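PDB 3L2H: putative sugar phosphate isomerase, which probably binds a metal ion in a cupin fold and may isomerise a sugar phosphate. Local coordinates for the interface of chains A and B and the interface of chains A and C. Numbering follows the deposited sequence. Chains: chain A/B/C, Putative sugar phosphate isomerase.

Contact 1: the interface of chains A and B. Residues chain A 154-157; chain B 144-147.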
# COMPACT_ATOMS: atom_id res chain seq x y z
N ARG A 154 6.39 -2.39 -25.97
CA ARG A 154 5.14 -2.23 -26.68
C ARG A 154 4.15 -1.57 -25.71
O ARG A 154 3.74 -2.17 -24.72
CB ARG A 154 4.63 -3.59 -27.15
CG ARG A 154 5.50 -4.24 -28.23
N VAL A 155 3.81 -0.31 -25.97
CA VAL A 155 2.89 0.41 -25.10
C VAL A 155 1.48 0.12 -25.59
O VAL A 155 1.08 0.58 -26.65
CB VAL A 155 3.19 1.92 -25.11
CG1 VAL A 155 2.30 2.62 -24.09
CG2 VAL A 155 4.69 2.18 -24.82
N LEU A 156 0.73 -0.69 -24.85
CA LEU A 156 -0.62 -1.01 -25.26
C LEU A 156 -1.57 0.07 -24.77
O LEU A 156 -2.54 0.33 -25.44
CB LEU A 156 -1.04 -2.39 -24.74
CG LEU A 156 -0.06 -3.53 -25.08
CD1 LEU A 156 -0.53 -4.84 -24.43
CD2 LEU A 156 0.13 -3.66 -26.58
N ARG A 157 -1.31 0.63 -23.59
CA ARG A 157 -2.05 1.78 -23.02
C ARG A 157 -1.08 2.69 -22.27
O ARG A 157 -0.14 2.19 -21.64
CB ARG A 157 -3.13 1.36 -22.04
CG ARG A 157 -4.18 0.51 -22.63
CD ARG A 157 -5.16 0.09 -21.59
NE ARG A 157 -5.92 -1.05 -22.10
CZ ARG A 157 -6.80 -1.74 -21.38
NH1 ARG A 157 -7.06 -1.42 -20.12
NH2 ARG A 157 -7.43 -2.77 -21.94
N GLU B 144 -0.84 2.44 -17.55
CA GLU B 144 0.14 2.23 -18.60
C GLU B 144 0.45 0.73 -18.68
O GLU B 144 0.84 0.10 -17.70
CB GLU B 144 1.41 3.05 -18.38
CG GLU B 144 2.45 2.70 -19.42
CD GLU B 144 3.55 3.71 -19.64
OE1 GLU B 144 3.69 4.68 -18.82
OE2 GLU B 144 4.30 3.51 -20.63
N TRP B 145 0.24 0.14 -19.85
CA TRP B 145 0.49 -1.26 -20.12
C TRP B 145 1.73 -1.36 -21.01
O TRP B 145 1.75 -0.76 -22.12
CB TRP B 145 -0.69 -1.91 -20.82
CG TRP B 145 -1.90 -2.08 -20.00
CD1 TRP B 145 -2.46 -1.20 -19.14
CD2 TRP B 145 -2.73 -3.23 -19.99
NE1 TRP B 145 -3.58 -1.73 -18.57
CE2 TRP B 145 -3.77 -2.99 -19.08
CE3 TRP B 145 -2.70 -4.44 -20.69
CZ2 TRP B 145 -4.78 -3.90 -18.83
CZ3 TRP B 145 -3.68 -5.37 -20.42
CH2 TRP B 145 -4.72 -5.10 -19.48
N ASN B 146 2.76 -2.06 -20.53
CA ASN B 146 4.00 -2.23 -21.26
C ASN B 146 4.27 -3.71 -21.48
O ASN B 146 4.47 -4.44 -20.51
CB ASN B 146 5.18 -1.66 -20.46
CG ASN B 146 5.25 -0.15 -20.41
OD1 ASN B 146 6.16 0.36 -19.74
ND2 ASN B 146 4.36 0.58 -21.13
N LEU B 147 4.29 -4.18 -22.73
CA LEU B 147 4.49 -5.58 -23.04
C LEU B 147 5.86 -5.75 -23.66
O LEU B 147 6.22 -5.07 -24.62
CB LEU B 147 3.39 -6.10 -23.96
CG LEU B 147 3.27 -7.61 -24.17
CD1 LEU B 147 2.56 -8.30 -23.01
CD2 LEU B 147 2.53 -7.96 -25.52
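An intermolecular antiparallel beta pairing joins two cupin-family subunits here, the C-terminal segment of chain A (strand 154-155 and A:Arg157) lying along strand 144-149 of chain B; with its two-fold twin it probably helps hold the deposited tetramer together. The register is set by backbone bonds: A:Arg154 and B:Leu147 exchange a pair, with B:Leu147 N reaching A:Arg154 O at 2.9 Å, nearly straight at 171°. Further along, A:Leu156 N donates to B:Trp145 O (2.9 Å) and B:Trp145 N to A:Arg157 O (2.7 Å). B:Trp145 O also accepts from the amide ND2 of B:Asn146, 3.1 Å away; the two donors approach opposite faces of the carbonyl plane, A:Leu156 N tilted from it and ND2 standing well above it, off the lone pairs. That same ND2 donates to the B:Glu144 carboxylate oxygen OE2 (3.0 Å), which fixes the amide within its own strand. Beyond the backbone, A:Arg157 lies alongside B:Trp145, both pointing the same way. Its chain is extended from CG to NE (chi2 177°), carrying CD over the five-membered ring and CZ over the six-membered ring, 4.2 Å from that centroid. Guanidinium and indole are 30° apart, a cation-pi stack offset toward the rim. Without the indole, as with an alanine here, A:Arg157 CD and guanidinium would probably lose their aromatic platform, leaving the chain freer to turn. A:Leu156 CB packs on B:Trp145 CB at 4.0 Å.

Contact 2: the interface of chains A and C. Residues chain A 37-38, 41, 43, 48; chain C 71, 95, 120.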
# COMPACT_ATOMS: atom_id res chain seq x y z
N LEU A 37 22.27 8.19 6.30
CA LEU A 37 21.80 8.54 7.66
C LEU A 37 20.61 7.67 8.07
O LEU A 37 20.51 7.21 9.24
CB LEU A 37 21.46 10.02 7.73
CG LEU A 37 22.58 11.03 7.32
CD1 LEU A 37 22.14 12.47 7.65
CD2 LEU A 37 23.98 10.70 7.94
N GLY A 38 19.71 7.46 7.13
CA GLY A 38 18.58 6.62 7.38
C GLY A 38 18.92 5.20 7.71
O GLY A 38 18.38 4.64 8.69
N VAL A 41 20.34 4.61 11.29
CA VAL A 41 19.39 4.64 12.42
C VAL A 41 18.24 3.63 12.26
O VAL A 41 17.43 3.49 13.16
CB VAL A 41 18.83 6.06 12.71
CG1 VAL A 41 19.96 7.08 12.96
CG2 VAL A 41 17.84 6.52 11.58
N LEU A 43 15.86 3.50 9.52
CA LEU A 43 14.73 3.87 8.66
C LEU A 43 14.65 2.91 7.50
O LEU A 43 15.66 2.55 6.91
CB LEU A 43 14.87 5.30 8.14
CG LEU A 43 14.91 6.45 9.12
CD1 LEU A 43 14.90 7.81 8.35
CD2 LEU A 43 13.74 6.35 10.13
N ILE A 48 17.60 8.78 3.52
CA ILE A 48 18.08 10.11 3.86
C ILE A 48 19.58 9.96 3.81
O ILE A 48 20.22 9.21 4.61
CB ILE A 48 17.59 10.69 5.23
CG1 ILE A 48 16.06 10.77 5.30
CG2 ILE A 48 18.28 12.08 5.52
CD1 ILE A 48 15.49 11.20 6.70
N ALA C 71 12.19 12.10 10.75
CA ALA C 71 13.56 12.43 11.08
C ALA C 71 13.70 13.95 11.22
O ALA C 71 12.89 14.72 10.67
CB ALA C 71 14.54 11.87 10.03
N PHE C 95 21.65 14.67 13.47
CA PHE C 95 20.52 14.00 12.86
C PHE C 95 19.91 13.03 13.84
O PHE C 95 20.62 12.35 14.55
CB PHE C 95 20.99 13.25 11.61
CG PHE C 95 19.96 12.32 10.98
CD1 PHE C 95 19.06 12.78 10.04
CD2 PHE C 95 19.92 10.97 11.29
CE1 PHE C 95 18.16 11.93 9.41
CE2 PHE C 95 19.04 10.11 10.68
CZ PHE C 95 18.11 10.63 9.72
N ILE C 120 11.62 15.78 8.38
CA ILE C 120 11.40 14.95 7.21
C ILE C 120 10.52 13.81 7.67
O ILE C 120 10.83 13.17 8.67
CB ILE C 120 12.69 14.38 6.71
CG1 ILE C 120 13.64 15.51 6.39
CG2 ILE C 120 12.42 13.44 5.48
CD1 ILE C 120 15.10 15.06 6.22
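Helix 37-41 and strand 46-53 of chain A meet the cupin strands of chain C in an apolar patch, where C:Phe95, at the start of strand 95-98, inserts its ring. A:Leu37 meets the ring face-on: CB sits over its centre, 3.8 Å from the centroid, a CH-pi contact, while the CD1 methyl lies 3.9 Å from C:Phe95 CD1. The rim is met in plane by A:Val41 CG1 and by A:Ile48 CD1, so contacts come both over one face and around the edge, which should limit tilting of the ring. A chi1 of 171° puts C:Phe95 CG anti to the backbone N, and the ring lies between A:Leu37 and A:Val41 of the helix and A:Ile48 of the strand. A:Ile48 provides the second focus. Its CD1 methyl touches the C:Ala71 CB methyl at 3.5 Å, C:Phe95 CE1 at 3.9 Å and C:Ile120 CD1 at 3.9 Å, thereby bridging three strands of the partner. The extended chain (chi2 174°) brings CD1 to C:Ala71 and C:Ile120, whereas the CG2 branch touches C:Phe95 CE1 at 3.9 Å. C:Phe95 and A:Ile48 bury 60 and 40 Å² against the partner. In the fold, the patch links the short helix and A:Ile48, near the start of strand 46-53, in one subunit to strands 70-76, 95-98 and 115-122 in the other.

Contact 3: the interface of chains A and C. Residues chain A 42-46; chain C 69, 99, 122.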
# COMPACT_ATOMS: atom_id res chain seq x y z
N GLY A 42 18.18 2.95 11.12
CA GLY A 42 17.17 1.93 10.88
C GLY A 42 15.88 2.35 10.18
O GLY A 42 14.91 1.62 10.23
N LEU A 43 15.86 3.50 9.52
CA LEU A 43 14.73 3.87 8.66
C LEU A 43 14.65 2.91 7.50
O LEU A 43 15.66 2.55 6.91
CB LEU A 43 14.87 5.30 8.14
CG LEU A 43 14.91 6.45 9.12
CD1 LEU A 43 14.90 7.81 8.35
CD2 LEU A 43 13.74 6.35 10.13
N ARG A 44 13.44 2.50 7.17
CA ARG A 44 13.24 1.53 6.11
C ARG A 44 12.30 1.99 5.02
O ARG A 44 12.20 1.33 4.00
CB ARG A 44 12.70 0.24 6.72
CG ARG A 44 13.71 -0.43 7.67
CD ARG A 44 13.12 -1.62 8.35
NE ARG A 44 13.15 -2.82 7.51
CZ ARG A 44 12.18 -3.25 6.72
NH1 ARG A 44 11.04 -2.57 6.58
NH2 ARG A 44 12.37 -4.38 6.03
N HIS A 45 11.58 3.08 5.23
CA HIS A 45 10.62 3.57 4.22
C HIS A 45 11.01 4.84 3.57
O HIS A 45 10.39 5.27 2.61
CB HIS A 45 9.29 3.71 4.89
CG HIS A 45 8.81 2.41 5.43
ND1 HIS A 45 8.38 1.38 4.62
CD2 HIS A 45 8.75 1.95 6.70
CE1 HIS A 45 8.03 0.35 5.38
NE2 HIS A 45 8.22 0.68 6.66
N MSE A 46 12.03 5.48 4.10
CA MSE A 46 12.64 6.57 3.37
C MSE A 46 14.15 6.47 3.45
O MSE A 46 14.73 5.84 4.36
CB MSE A 46 12.11 7.95 3.82
CG MSE A 46 12.16 8.24 5.29
SE MSE A 46 10.94 9.68 5.82
CE MSE A 46 11.51 9.58 7.57
N GLU C 69 7.42 7.07 9.47
CA GLU C 69 8.78 7.41 9.85
C GLU C 69 8.91 8.93 9.86
O GLU C 69 8.18 9.63 9.17
CB GLU C 69 9.77 6.76 8.89
CG GLU C 69 9.94 5.26 9.20
CD GLU C 69 10.90 4.53 8.27
OE1 GLU C 69 11.33 5.07 7.22
OE2 GLU C 69 11.17 3.35 8.56
N PRO C 99 12.56 5.20 13.30
CA PRO C 99 11.82 4.06 12.77
C PRO C 99 10.55 3.91 13.58
O PRO C 99 10.51 4.29 14.77
CB PRO C 99 12.76 2.87 13.00
CG PRO C 99 14.12 3.48 13.29
CD PRO C 99 13.82 4.81 13.95
N GLN C 122 7.30 10.68 6.52
CA GLN C 122 6.37 10.10 5.57
C GLN C 122 5.03 10.74 5.73
O GLN C 122 4.68 11.17 6.83
CB GLN C 122 6.13 8.63 5.86
CG GLN C 122 7.18 7.73 5.42
CD GLN C 122 6.83 6.28 5.73
OE1 GLN C 122 7.06 5.79 6.84
NE2 GLN C 122 6.36 5.57 4.72
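The C:Glu69 carboxylate oxygen OE1 takes the backbone N-H of A:His45 at 2.8 Å and, more weakly, that of A:Met46, a selenomethionine. The other oxygen, OE2, accepts from A:Arg44 N at 2.8 Å in a nearly straight bond, 174° at the hydrogen. Each oxygen is met on its syn side, with A:His45 N 30° out of the carboxylate plane and A:Arg44 N nearer to it, so the glutamate spans the consecutive amides of the loop from residue 42 to strand 46-53. Its chain is extended beyond CG, which carries the carboxylate out to the loop. C:Gln122 OE1 accepts from the backbone N of C:Glu69 at 3.0 Å, helping to hold that residue's main chain as a second shell. The same amide lies close to parallel with the A:His45 imidazole, 14° apart, and its NE2 is 3.5 Å from A:His45 CB. Around the carbon part of the glutamate, the selenomethionine CE touches C:Glu69 CB at 3.6 Å, running past it in the opposite direction. The A:Leu43 CD2 methyl packs on the C:Pro99 ring and beside the C:Glu69 carboxylate carbon CD (3.9 Å). By clasping loop amides of one subunit with a carboxylate of the other, the site probably fixes the loop's conformation and the relative placement of the two subunits.

Contact 2 and contact 3 belong to one A-C interface: their C-alpha centres are about 7 Å apart, they share A:Leu43, and strands 46-53 and 115-122 contribute to both, so an apolar patch adjoins a polar clasp. Contact 1 lies about 37 Å from contact 2 and about 33 Å from contact 3, centre to centre of C-alpha atoms, and uses the C-terminal segment with strand 144-149. Chain A thus presents two separate surfaces, each two-fold symmetric, to different neighbours. Alternating such surfaces could close the four-copy deposited assembly, though the structure alone does not show that this tetramer forms in solution.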